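PDB 3VPR: transcriptional regulator, TetR family from Thermus thermophilus, which represses transcription, probably by binding operator DNA through the helix-turn-helix domains of a two-subunit assembly. Local coordinates for residues K19-T24 with I104-P109; Y52-L57 with Y94-T99; E84-Y89 with S153-M158; I129-V134 with V142-A147. All coordinates share one frame; numbering follows the deposited sequence.

Interaction 1. Residues K19-T24 with I104-P109; sequences KGYEAT and IKSLSP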
loop_
_atom_site.group_PDB
_atom_site.type_symbol
_atom_site.label_atom_id
_atom_site.label_comp_id
_atom_site.label_asym_id
_atom_site.label_seq_id
_atom_site.Cartn_x
_atom_site.Cartn_y
_atom_site.Cartn_z
ATOM N N LYS A 19 -8.637 -2.670 17.452
ATOM C CA LYS A 19 -8.862 -1.324 17.981
ATOM C C LYS A 19 -7.951 -0.220 17.446
ATOM O O LYS A 19 -8.284 0.956 17.558
ATOM C CB LYS A 19 -8.690 -1.298 19.498
ATOM C CG LYS A 19 -9.664 -2.083 20.313
ATOM C CD LYS A 19 -9.526 -1.656 21.774
ATOM C CE LYS A 19 -9.821 -0.164 21.931
ATOM N NZ LYS A 19 -9.697 0.342 23.326
ATOM N N GLY A 20 -6.797 -0.587 16.903
ATOM C CA GLY A 20 -5.865 0.418 16.419
ATOM C C GLY A 20 -4.819 0.601 17.507
ATOM O O GLY A 20 -5.167 0.594 18.684
ATOM N N TYR A 21 -3.554 0.773 17.135
ATOM C CA TYR A 21 -2.485 0.920 18.122
ATOM C C TYR A 21 -2.651 2.091 19.067
ATOM O O TYR A 21 -2.531 1.952 20.289
ATOM C CB TYR A 21 -1.120 1.058 17.433
ATOM C CG TYR A 21 0.012 1.335 18.407
ATOM C CD1 TYR A 21 0.578 0.305 19.158
ATOM C CD2 TYR A 21 0.487 2.636 18.612
ATOM C CE1 TYR A 21 1.583 0.560 20.090
ATOM C CE2 TYR A 21 1.488 2.900 19.545
ATOM C CZ TYR A 21 2.031 1.854 20.282
ATOM O OH TYR A 21 3.005 2.098 21.227
ATOM N N GLU A 22 -2.890 3.259 18.488
ATOM C CA GLU A 22 -3.048 4.479 19.256
ATOM C C GLU A 22 -4.218 4.455 20.233
ATOM O O GLU A 22 -4.093 4.930 21.364
ATOM C CB GLU A 22 -3.184 5.663 18.300
ATOM C CG GLU A 22 -1.868 6.087 17.678
ATOM C CD GLU A 22 -0.856 6.487 18.733
ATOM O OE1 GLU A 22 -1.232 7.268 19.632
ATOM O OE2 GLU A 22 0.307 6.029 18.671
ATOM N N ALA A 23 -5.346 3.890 19.811
ATOM C CA ALA A 23 -6.535 3.837 20.662
ATOM C C ALA A 23 -6.526 2.721 21.697
ATOM O O ALA A 23 -7.506 2.537 22.414
ATOM C CB ALA A 23 -7.783 3.724 19.803
ATOM N N THR A 24 -5.433 1.969 21.779
ATOM C CA THR A 24 -5.348 0.890 22.761
ATOM C C THR A 24 -4.380 1.270 23.876
ATOM O O THR A 24 -3.203 1.521 23.629
ATOM C CB THR A 24 -4.891 -0.428 22.106
ATOM O OG1 THR A 24 -5.810 -0.774 21.067
ATOM C CG2 THR A 24 -4.858 -1.555 23.128
ATOM N N ILE A 104 4.292 2.289 12.414
ATOM C CA ILE A 104 5.572 2.900 12.048
ATOM C C ILE A 104 5.921 4.239 12.715
ATOM O O ILE A 104 6.966 4.360 13.360
ATOM C CB ILE A 104 5.695 3.074 10.509
ATOM C CG1 ILE A 104 7.088 3.607 10.151
ATOM C CG2 ILE A 104 4.617 4.018 9.993
ATOM C CD1 ILE A 104 8.219 2.654 10.495
ATOM N N LYS A 105 5.057 5.237 12.570
ATOM C CA LYS A 105 5.326 6.550 13.152
ATOM C C LYS A 105 5.403 6.551 14.676
ATOM O O LYS A 105 5.939 7.487 15.279
ATOM C CB LYS A 105 4.259 7.554 12.705
ATOM C CG LYS A 105 2.829 7.115 12.992
ATOM C CD LYS A 105 1.841 8.253 12.775
ATOM C CE LYS A 105 0.409 7.745 12.791
ATOM N NZ LYS A 105 0.156 6.745 11.707
ATOM N N SER A 106 4.883 5.498 15.298
ATOM C CA SER A 106 4.871 5.417 16.751
ATOM C C SER A 106 6.148 4.895 17.397
ATOM O O SER A 106 6.366 5.110 18.586
ATOM C CB SER A 106 3.678 4.566 17.212
ATOM O OG SER A 106 2.446 5.188 16.881
ATOM N N LEU A 107 6.990 4.205 16.636
ATOM C CA LEU A 107 8.230 3.682 17.205
ATOM C C LEU A 107 9.232 4.780 17.537
ATOM O O LEU A 107 9.178 5.873 16.967
ATOM C CB LEU A 107 8.893 2.710 16.234
ATOM C CG LEU A 107 8.156 1.407 15.932
ATOM C CD1 LEU A 107 8.915 0.660 14.857
ATOM C CD2 LEU A 107 8.032 0.566 17.195
ATOM N N SER A 108 10.145 4.488 18.461
ATOM C CA SER A 108 11.185 5.442 18.810
ATOM C C SER A 108 12.147 5.366 17.626
ATOM O O SER A 108 12.190 4.352 16.935
ATOM C CB SER A 108 11.894 5.030 20.102
ATOM O OG SER A 108 12.426 3.718 20.000
ATOM N N PRO A 109 12.919 6.437 17.369
ATOM C CA PRO A 109 13.863 6.442 16.244
ATOM C C PRO A 109 14.746 5.198 16.126
ATOM O O PRO A 109 14.838 4.596 15.058
ATOM C CB PRO A 109 14.672 7.719 16.475
ATOM C CG PRO A 109 13.671 8.631 17.096
ATOM C CD PRO A 109 12.963 7.719 18.097
#

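Interaction 2. Residues Y52-L57 with Y94-T99; sequences YEISLL and YPFFVT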
loop_
_atom_site.group_PDB
_atom_site.type_symbol
_atom_site.label_atom_id
_atom_site.label_comp_id
_atom_site.label_asym_id
_atom_site.label_seq_id
_atom_site.Cartn_x
_atom_site.Cartn_y
_atom_site.Cartn_z
ATOM N N TYR A 52 7.139 -2.546 19.002
ATOM C CA TYR A 52 8.437 -2.789 18.390
ATOM C C TYR A 52 8.687 -4.293 18.192
ATOM O O TYR A 52 9.065 -4.716 17.105
ATOM C CB TYR A 52 9.538 -2.162 19.259
ATOM C CG TYR A 52 10.931 -2.581 18.886
ATOM C CD1 TYR A 52 11.457 -2.295 17.621
ATOM C CD2 TYR A 52 11.719 -3.290 19.786
ATOM C CE1 TYR A 52 12.726 -2.713 17.266
ATOM C CE2 TYR A 52 12.988 -3.711 19.446
ATOM C CZ TYR A 52 13.490 -3.425 18.187
ATOM O OH TYR A 52 14.748 -3.870 17.850
ATOM N N GLU A 53 8.458 -5.093 19.230
ATOM C CA GLU A 53 8.678 -6.538 19.134
ATOM C C GLU A 53 7.709 -7.230 18.172
ATOM O O GLU A 53 8.078 -8.181 17.485
ATOM C CB GLU A 53 8.644 -7.174 20.528
ATOM C CG GLU A 53 9.976 -6.981 21.241
ATOM C CD GLU A 53 10.031 -7.586 22.618
ATOM O OE1 GLU A 53 9.674 -8.774 22.773
ATOM O OE2 GLU A 53 10.454 -6.867 23.547
ATOM N N ILE A 54 6.477 -6.739 18.104
ATOM C CA ILE A 54 5.528 -7.292 17.156
ATOM C C ILE A 54 6.068 -7.024 15.736
ATOM O O ILE A 54 6.071 -7.908 14.879
ATOM C CB ILE A 54 4.146 -6.637 17.322
ATOM C CG1 ILE A 54 3.450 -7.218 18.559
ATOM C CG2 ILE A 54 3.307 -6.840 16.061
ATOM C CD1 ILE A 54 2.140 -6.545 18.913
ATOM N N SER A 55 6.532 -5.803 15.495
ATOM C CA SER A 55 7.069 -5.441 14.178
ATOM C C SER A 55 8.277 -6.306 13.830
ATOM O O SER A 55 8.365 -6.853 12.735
ATOM C CB SER A 55 7.463 -3.965 14.163
ATOM O OG SER A 55 6.323 -3.155 14.386
ATOM N N LEU A 56 9.201 -6.430 14.774
ATOM C CA LEU A 56 10.396 -7.254 14.588
ATOM C C LEU A 56 9.991 -8.685 14.214
ATOM O O LEU A 56 10.449 -9.222 13.208
ATOM C CB LEU A 56 11.210 -7.264 15.884
ATOM C CG LEU A 56 12.710 -6.967 15.826
ATOM C CD1 LEU A 56 12.964 -5.684 15.039
ATOM C CD2 LEU A 56 13.236 -6.842 17.255
ATOM N N LEU A 57 9.124 -9.295 15.019
ATOM C CA LEU A 57 8.645 -10.660 14.767
ATOM C C LEU A 57 8.116 -10.832 13.341
ATOM O O LEU A 57 8.401 -11.822 12.668
ATOM C CB LEU A 57 7.545 -11.023 15.769
ATOM C CG LEU A 57 6.923 -12.424 15.730
ATOM C CD1 LEU A 57 6.412 -12.777 17.121
ATOM C CD2 LEU A 57 5.789 -12.495 14.692
ATOM N N TYR A 94 -1.068 -12.459 9.865
ATOM C CA TYR A 94 -1.847 -11.285 9.486
ATOM C C TYR A 94 -1.909 -10.163 10.528
ATOM O O TYR A 94 -1.567 -9.016 10.236
ATOM C CB TYR A 94 -3.265 -11.720 9.107
ATOM C CG TYR A 94 -4.143 -10.590 8.635
ATOM C CD1 TYR A 94 -4.020 -10.084 7.347
ATOM C CD2 TYR A 94 -5.099 -10.025 9.477
ATOM C CE1 TYR A 94 -4.826 -9.051 6.905
ATOM C CE2 TYR A 94 -5.913 -8.984 9.045
ATOM C CZ TYR A 94 -5.768 -8.504 7.756
ATOM O OH TYR A 94 -6.560 -7.470 7.313
ATOM N N PRO A 95 -2.356 -10.473 11.757
ATOM C CA PRO A 95 -2.425 -9.410 12.768
ATOM C C PRO A 95 -1.112 -8.668 13.059
ATOM O O PRO A 95 -1.131 -7.478 13.376
ATOM C CB PRO A 95 -3.007 -10.122 13.996
ATOM C CG PRO A 95 -2.732 -11.582 13.743
ATOM C CD PRO A 95 -2.888 -11.747 12.273
ATOM N N PHE A 96 0.022 -9.357 12.956
ATOM C CA PHE A 96 1.310 -8.709 13.192
ATOM C C PHE A 96 1.613 -7.678 12.107
ATOM O O PHE A 96 2.225 -6.642 12.372
ATOM C CB PHE A 96 2.444 -9.734 13.213
ATOM C CG PHE A 96 2.457 -10.600 14.432
ATOM C CD1 PHE A 96 1.644 -11.724 14.511
ATOM C CD2 PHE A 96 3.284 -10.291 15.508
ATOM C CE1 PHE A 96 1.653 -12.531 15.651
ATOM C CE2 PHE A 96 3.303 -11.091 16.657
ATOM C CZ PHE A 96 2.486 -12.212 16.728
ATOM N N PHE A 97 1.192 -7.974 10.882
ATOM C CA PHE A 97 1.419 -7.075 9.757
ATOM C C PHE A 97 0.521 -5.856 9.830
ATOM O O PHE A 97 0.960 -4.744 9.540
ATOM C CB PHE A 97 1.218 -7.827 8.447
ATOM C CG PHE A 97 2.406 -8.650 8.056
ATOM C CD1 PHE A 97 3.425 -8.099 7.283
ATOM C CD2 PHE A 97 2.551 -9.945 8.527
ATOM C CE1 PHE A 97 4.574 -8.831 6.990
ATOM C CE2 PHE A 97 3.696 -10.681 8.239
ATOM C CZ PHE A 97 4.708 -10.124 7.471
ATOM N N VAL A 98 -0.731 -6.060 10.222
ATOM C CA VAL A 98 -1.654 -4.946 10.350
ATOM C C VAL A 98 -1.128 -4.020 11.446
ATOM O O VAL A 98 -1.237 -2.798 11.353
ATOM C CB VAL A 98 -3.074 -5.433 10.711
ATOM C CG1 VAL A 98 -3.984 -4.233 11.004
ATOM C CG2 VAL A 98 -3.639 -6.260 9.560
ATOM N N THR A 99 -0.528 -4.604 12.475
ATOM C CA THR A 99 0.002 -3.806 13.574
ATOM C C THR A 99 1.225 -3.006 13.131
ATOM O O THR A 99 1.304 -1.796 13.353
ATOM C CB THR A 99 0.404 -4.696 14.777
ATOM O OG1 THR A 99 -0.759 -5.343 15.310
ATOM C CG2 THR A 99 1.056 -3.854 15.871
#

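Interaction 3. Residues E84-Y89 with S153-M158; sequences EAHARY and SMLNWM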
loop_
_atom_site.group_PDB
_atom_site.type_symbol
_atom_site.label_atom_id
_atom_site.label_comp_id
_atom_site.label_asym_id
_atom_site.label_seq_id
_atom_site.Cartn_x
_atom_site.Cartn_y
_atom_site.Cartn_z
ATOM N N GLU A 84 5.827 -16.119 -3.064
ATOM C CA GLU A 84 4.906 -17.006 -2.360
ATOM C C GLU A 84 5.195 -17.121 -0.865
ATOM O O GLU A 84 4.272 -17.120 -0.054
ATOM C CB GLU A 84 4.902 -18.390 -3.009
ATOM C CG GLU A 84 4.183 -18.389 -4.351
ATOM C CD GLU A 84 4.005 -19.772 -4.942
ATOM O OE1 GLU A 84 3.463 -20.656 -4.247
ATOM O OE2 GLU A 84 4.398 -19.971 -6.106
ATOM N N ALA A 85 6.470 -17.219 -0.499
ATOM C CA ALA A 85 6.847 -17.309 0.904
ATOM C C ALA A 85 6.418 -16.013 1.595
ATOM O O ALA A 85 5.908 -16.040 2.707
ATOM C CB ALA A 85 8.371 -17.511 1.036
ATOM N N HIS A 86 6.619 -14.879 0.922
ATOM C CA HIS A 86 6.238 -13.579 1.476
ATOM C C HIS A 86 4.742 -13.549 1.776
ATOM O O HIS A 86 4.335 -13.240 2.888
ATOM C CB HIS A 86 6.598 -12.466 0.482
ATOM C CG HIS A 86 6.206 -11.089 0.927
ATOM N ND1 HIS A 86 7.120 -10.065 1.067
ATOM C CD2 HIS A 86 4.998 -10.562 1.237
ATOM C CE1 HIS A 86 6.490 -8.968 1.447
ATOM N NE2 HIS A 86 5.204 -9.242 1.557
ATOM N N ALA A 87 3.936 -13.888 0.775
ATOM C CA ALA A 87 2.477 -13.899 0.887
ATOM C C ALA A 87 1.959 -14.918 1.897
ATOM O O ALA A 87 0.980 -14.664 2.598
ATOM C CB ALA A 87 1.850 -14.171 -0.495
ATOM N N ARG A 88 2.598 -16.081 1.960
ATOM C CA ARG A 88 2.172 -17.097 2.911
ATOM C C ARG A 88 2.449 -16.614 4.330
ATOM O O ARG A 88 1.586 -16.688 5.200
ATOM C CB ARG A 88 2.895 -18.422 2.667
ATOM C CG ARG A 88 2.706 -19.406 3.810
ATOM C CD ARG A 88 3.230 -20.791 3.491
ATOM N NE ARG A 88 2.244 -21.587 2.774
ATOM C CZ ARG A 88 2.341 -22.895 2.559
ATOM N NH1 ARG A 88 3.388 -23.578 3.006
ATOM N NH2 ARG A 88 1.384 -23.521 1.893
ATOM N N TYR A 89 3.655 -16.108 4.560
ATOM C CA TYR A 89 4.007 -15.614 5.881
ATOM C C TYR A 89 3.055 -14.487 6.275
ATOM O O TYR A 89 2.568 -14.433 7.398
ATOM C CB TYR A 89 5.438 -15.088 5.893
ATOM C CG TYR A 89 5.910 -14.744 7.278
ATOM C CD1 TYR A 89 6.370 -15.736 8.137
ATOM C CD2 TYR A 89 5.870 -13.434 7.744
ATOM C CE1 TYR A 89 6.778 -15.441 9.427
ATOM C CE2 TYR A 89 6.280 -13.121 9.037
ATOM C CZ TYR A 89 6.732 -14.132 9.875
ATOM O OH TYR A 89 7.132 -13.843 11.163
ATOM N N SER A 153 5.208 -3.960 -4.076
ATOM C CA SER A 153 3.930 -3.257 -4.081
ATOM C C SER A 153 2.792 -4.267 -4.223
ATOM O O SER A 153 1.782 -4.176 -3.532
ATOM C CB SER A 153 3.867 -2.236 -5.227
ATOM O OG SER A 153 4.842 -1.218 -5.049
HETATM N N MSE A 154 2.947 -5.239 -5.115
HETATM C CA MSE A 154 1.883 -6.222 -5.285
HETATM C C MSE A 154 1.668 -7.015 -3.990
HETATM O O MSE A 154 0.536 -7.190 -3.533
HETATM C CB MSE A 154 2.205 -7.177 -6.441
HETATM C CG MSE A 154 2.227 -6.517 -7.817
HETATM SE SE MSE A 154 2.853 -7.710 -9.222
HETATM C CE MSE A 154 4.699 -7.226 -9.279
ATOM N N LEU A 155 2.762 -7.475 -3.398
ATOM C CA LEU A 155 2.694 -8.264 -2.176
ATOM C C LEU A 155 2.219 -7.450 -0.963
ATOM O O LEU A 155 1.285 -7.864 -0.277
ATOM C CB LEU A 155 4.061 -8.889 -1.887
ATOM C CG LEU A 155 4.666 -9.742 -3.013
ATOM C CD1 LEU A 155 6.133 -9.975 -2.729
ATOM C CD2 LEU A 155 3.916 -11.074 -3.145
ATOM N N ASN A 156 2.837 -6.294 -0.707
ATOM C CA ASN A 156 2.450 -5.485 0.456
ATOM C C ASN A 156 1.077 -4.828 0.368
ATOM O O ASN A 156 0.393 -4.713 1.381
ATOM C CB ASN A 156 3.512 -4.423 0.769
ATOM C CG ASN A 156 4.835 -5.034 1.204
ATOM O OD1 ASN A 156 4.866 -6.176 1.654
ATOM N ND2 ASN A 156 5.929 -4.276 1.079
ATOM N N TRP A 157 0.662 -4.396 -0.821
ATOM C CA TRP A 157 -0.660 -3.788 -0.946
ATOM C C TRP A 157 -1.732 -4.786 -0.510
ATOM O O TRP A 157 -2.827 -4.385 -0.133
ATOM C CB TRP A 157 -0.934 -3.341 -2.382
ATOM C CG TRP A 157 -2.193 -2.502 -2.543
ATOM C CD1 TRP A 157 -3.249 -2.747 -3.386
ATOM C CD2 TRP A 157 -2.480 -1.251 -1.905
ATOM N NE1 TRP A 157 -4.166 -1.727 -3.311
ATOM C CE2 TRP A 157 -3.721 -0.797 -2.410
ATOM C CE3 TRP A 157 -1.810 -0.470 -0.955
ATOM C CZ2 TRP A 157 -4.301 0.408 -2.000
ATOM C CZ3 TRP A 157 -2.388 0.733 -0.545
ATOM C CH2 TRP A 157 -3.624 1.156 -1.068
HETATM N N MSE A 158 -1.422 -6.080 -0.554
HETATM C CA MSE A 158 -2.377 -7.108 -0.128
HETATM C C MSE A 158 -2.869 -6.859 1.306
HETATM O O MSE A 158 -3.981 -7.255 1.674
HETATM C CB MSE A 158 -1.747 -8.505 -0.196
HETATM C CG MSE A 158 -1.720 -9.154 -1.577
HETATM SE SE MSE A 158 -0.955 -10.966 -1.541
HETATM C CE MSE A 158 -2.466 -11.908 -0.794
#

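Interaction 4. Residues I129-V134 with V142-A147; sequences ILRRGV and VDVALA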
loop_
_atom_site.group_PDB
_atom_site.type_symbol
_atom_site.label_atom_id
_atom_site.label_comp_id
_atom_site.label_asym_id
_atom_site.label_seq_id
_atom_site.Cartn_x
_atom_site.Cartn_y
_atom_site.Cartn_z
ATOM N N ILE A 129 17.964 -11.112 -6.360
ATOM C CA ILE A 129 17.394 -12.160 -7.213
ATOM C C ILE A 129 17.145 -11.612 -8.626
ATOM O O ILE A 129 17.471 -12.252 -9.619
ATOM C CB ILE A 129 16.058 -12.687 -6.658
ATOM C CG1 ILE A 129 16.287 -13.419 -5.337
ATOM C CG2 ILE A 129 15.397 -13.611 -7.663
ATOM C CD1 ILE A 129 15.001 -13.914 -4.687
ATOM N N LEU A 130 16.572 -10.420 -8.709
ATOM C CA LEU A 130 16.293 -9.802 -10.001
ATOM C C LEU A 130 17.586 -9.479 -10.740
ATOM O O LEU A 130 17.711 -9.751 -11.933
ATOM C CB LEU A 130 15.473 -8.519 -9.810
ATOM C CG LEU A 130 14.095 -8.737 -9.181
ATOM C CD1 LEU A 130 13.452 -7.390 -8.834
ATOM C CD2 LEU A 130 13.224 -9.533 -10.143
ATOM N N ARG A 131 18.552 -8.905 -10.023
ATOM C CA ARG A 131 19.825 -8.550 -10.635
ATOM C C ARG A 131 20.530 -9.780 -11.214
ATOM O O ARG A 131 21.119 -9.713 -12.305
ATOM C CB ARG A 131 20.729 -7.840 -9.619
ATOM C CG ARG A 131 22.134 -7.579 -10.129
ATOM C CD ARG A 131 22.879 -6.561 -9.278
ATOM N NE ARG A 131 22.540 -6.661 -7.863
ATOM C CZ ARG A 131 21.709 -5.834 -7.235
ATOM N NH1 ARG A 131 21.136 -4.836 -7.893
ATOM N NH2 ARG A 131 21.432 -6.019 -5.957
ATOM N N ARG A 132 20.476 -10.900 -10.493
ATOM C CA ARG A 132 21.107 -12.121 -10.992
ATOM C C ARG A 132 20.411 -12.537 -12.278
ATOM O O ARG A 132 21.055 -12.981 -13.229
ATOM C CB ARG A 132 20.997 -13.253 -9.972
ATOM C CG ARG A 132 21.913 -13.119 -8.763
ATOM C CD ARG A 132 21.511 -14.135 -7.693
ATOM N NE ARG A 132 21.117 -15.412 -8.294
ATOM C CZ ARG A 132 20.432 -16.365 -7.662
ATOM N NH1 ARG A 132 20.056 -16.204 -6.397
ATOM N NH2 ARG A 132 20.104 -17.476 -8.309
ATOM N N GLY A 133 19.088 -12.390 -12.301
ATOM C CA GLY A 133 18.318 -12.749 -13.477
ATOM C C GLY A 133 18.745 -11.937 -14.681
ATOM O O GLY A 133 18.872 -12.468 -15.787
ATOM N N VAL A 134 18.963 -10.641 -14.473
ATOM C CA VAL A 134 19.396 -9.779 -15.562
ATOM C C VAL A 134 20.830 -10.137 -15.970
ATOM O O VAL A 134 21.157 -10.177 -17.151
ATOM C CB VAL A 134 19.323 -8.287 -15.159
ATOM C CG1 VAL A 134 20.025 -7.427 -16.210
ATOM C CG2 VAL A 134 17.846 -7.846 -15.022
ATOM N N VAL A 142 16.149 -4.537 -16.981
ATOM C CA VAL A 142 15.110 -3.729 -16.360
ATOM C C VAL A 142 15.689 -3.010 -15.157
ATOM O O VAL A 142 16.694 -3.442 -14.595
ATOM C CB VAL A 142 13.927 -4.601 -15.884
ATOM C CG1 VAL A 142 13.242 -5.232 -17.063
ATOM C CG2 VAL A 142 14.426 -5.672 -14.915
ATOM N N ASP A 143 15.075 -1.902 -14.771
ATOM C CA ASP A 143 15.548 -1.177 -13.599
ATOM C C ASP A 143 15.256 -2.099 -12.422
ATOM O O ASP A 143 14.091 -2.349 -12.102
ATOM C CB ASP A 143 14.782 0.135 -13.430
ATOM C CG ASP A 143 15.281 0.949 -12.254
ATOM O OD1 ASP A 143 15.245 0.442 -11.116
ATOM O OD2 ASP A 143 15.708 2.097 -12.466
ATOM N N VAL A 144 16.315 -2.611 -11.797
ATOM C CA VAL A 144 16.188 -3.538 -10.673
ATOM C C VAL A 144 15.435 -2.965 -9.459
ATOM O O VAL A 144 14.622 -3.657 -8.842
ATOM C CB VAL A 144 17.591 -4.025 -10.211
ATOM C CG1 VAL A 144 17.473 -4.853 -8.944
ATOM C CG2 VAL A 144 18.246 -4.854 -11.316
ATOM N N ALA A 145 15.708 -1.708 -9.111
ATOM C CA ALA A 145 15.042 -1.098 -7.966
ATOM C C ALA A 145 13.555 -0.973 -8.269
ATOM O O ALA A 145 12.715 -1.274 -7.425
ATOM C CB ALA A 145 15.650 0.287 -7.649
ATOM N N LEU A 146 13.237 -0.547 -9.489
ATOM C CA LEU A 146 11.839 -0.375 -9.894
ATOM C C LEU A 146 11.101 -1.711 -9.965
ATOM O O LEU A 146 9.968 -1.831 -9.502
ATOM C CB LEU A 146 11.761 0.333 -11.251
ATOM C CG LEU A 146 10.340 0.543 -11.782
ATOM C CD1 LEU A 146 9.935 1.999 -11.594
ATOM C CD2 LEU A 146 10.269 0.153 -13.254
ATOM N N ALA A 147 11.740 -2.718 -10.548
ATOM C CA ALA A 147 11.111 -4.031 -10.651
ATOM C C ALA A 147 10.875 -4.581 -9.248
ATOM O O ALA A 147 9.832 -5.195 -8.972
ATOM C CB ALA A 147 12.001 -4.989 -11.453
#

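Interaction 1. Residues K19-T24 with I104-P109
S106 OG donates a hydrogen bond to E22 OE2 over 2.9 Å, and this one bond carries the polar part of a junction between two loops. The loop at 19-24 follows helix 4-19 and leads to helix 26-33, at the edge of the predicted helix-turn-helix motif; the loop at 104-109 joins helices 94-103 and 109-135 of the C-terminal domain. The hydroxyl reaches OE2 on its anti side, 19° out of the carboxylate plane. In E22, CG stands anti to the carbonyl carbon (chi1 -76°) and the chain bends at chi2 (-59°), which also brings OE2 in plane to the edge of the Y21 ring. That ring meets the same serine, its CE2 lying 3.6 Å from S106 CB in an oblique approach. Behind the contact, Y21 turns to helix 47-70, where K47 forms a cation-pi pair with the ring, and to F16, which it meets edge-to-face. The loop has its own brace in the bond from T24 OG1 to G20 O, 2.8 Å long, beside the type I turn from Y21 to T24. With an alanine at S106 the hydroxyl disappears, and the carboxylate of E22 would probably lose its mate on the other loop and be set free to turn. E22 is exposed and the bond uses the anti side of its carboxylate, generally the less basic one, which is consistent with a modest polar link at the surface, beside a buried tyrosine.

Interaction 2. Residues Y52-L57 with Y94-T99
L57 lays CD2 over one face of the F96 ring in a CH-pi contact, 3.6 Å from the centroid and 20° off the ring normal. The methyl is displaced toward the CD2-CE2 side of the ring, and the second branch of the leucine follows the same rim, with L57 CD1 3.6 Å from F96 CE2. I54 reaches the ring with its short branch: CG2 comes obliquely to within 3.5 Å of F96 CD2. The same methyl also touches T99, CG2 to CG2 at 3.7 Å, and is thus lodged between two residues of helix 94-103. T99 can offer a methyl here because its chi1 of -64° turns OG1 back to P95 O, a carbonyl oxygen gripped from opposite faces by the hydroxyl and the backbone N of T99. The two short helical segments cross at 121°, their axes 8.7 Å apart at the nearest. With an alanine in place of F96, L57 would probably lose the ring it rests on, and a gap would open beside the I54 methyl. Helix 47-70 runs from the DNA-binding domain of TetR-type repressors into the C-terminal domain, and A13 of helix 4-19 also packs on I54. The atoms that touch across the segments are carbons, and the hydroxyl of T99 is occupied within its own helix, so the hold between the segments depends on shape more than on directed bonds.

Interaction 3. Residues E84-Y89 with S153-M158
Within the all-helical C-terminal domain characteristic of TetR-family regulators, segments 84-89 and 153-158, of helices 75-92 and 144-161, run almost parallel, and H86 bridges the space between them to L155 and N156. The segment axes come no closer than 10.1 Å. H86 extends across this distance with CG anti to its own N (chi1 178°). L155 lies over one face of the imidazole: its CB makes a CH-pi contact 3.9 Å from the ring centroid, while L155 CD1 follows toward CG of the ring. At the edge, H86 NE2 gives N156 OD1 a weak hydrogen bond of 3.1 Å, strongly bent at 121°, with the ring and amide planes 39° apart. The stronger polar partner is H122 of helix 109-135, whose NE2 is hydrogen-bonded to H86 ND1. Beside H86, A87 CB meets the selenium of selenomethionine M158, a turn beyond L155, at 4.4 Å. N156 also packs on W157 of the second subunit, which places the polar end of the contact close to the dimer interface. Since a hydrogen bond between two imidazole nitrogens needs one acceptor, at least one ring of the H86-H122 pair is likely to be neutral.

Interaction 4. Residues I129-V134 with V142-A147
The guanidinium of R131 meets V144 at a slant, with NH1 3.8 Å from V144 CG1. The two side chains cross at about a right angle, and the charged end has its salt-bridge partner in E124, two turns earlier on helix 109-135. This is a helix-loop-helix connection in the C-terminal domain: helix 109-135 nears its end and the chain soon turns into helix 144-161. The rest of the contact is apolar. L130 reaches across with CD1, which lies 3.8 Å from A147 CB, and the other end of the interface is closed by V134 and V142, CG2 to CG2 at 4.1 Å. Between them V144 sends CG1 toward R131 NH1 and sets CG2 near R131 CA. The second subunit packs on this layer: its L185 touches L130 and V142, and its L180 touches A147, so the connection contributes to the dimer interface. The second helix starts with D143 at its N-cap, a residue whose side chain points away from the contact and caps the first turn of its helix. There D143 OD1 accepts from L146 N over 2.8 Å, a nearly straight bond (165°) that arrives from above the carboxylate plane.

How the interactions relate
From the N terminus, interaction 1 opens at 19-24 and closes at 104-109, and interaction 2 falls wholly within that span. Before interaction 2 closes at 94-99, residues 84-89 have opened interaction 3, which ends at 153-158, so interaction 3 crosses both earlier contacts. Interaction 4 is a short closure within the span of interaction 3 and shares helix 144-161 with it. Interactions 1 and 2 together tie the DNA-binding part to the C-terminal domain, and they touch through L107 and Y52. Interactions 2 and 3 meet where Y89 OH bonds to L57 O. Interactions 3 and 4 both touch the second subunit, with interaction 4 about 34 Å from interaction 1, centre to centre.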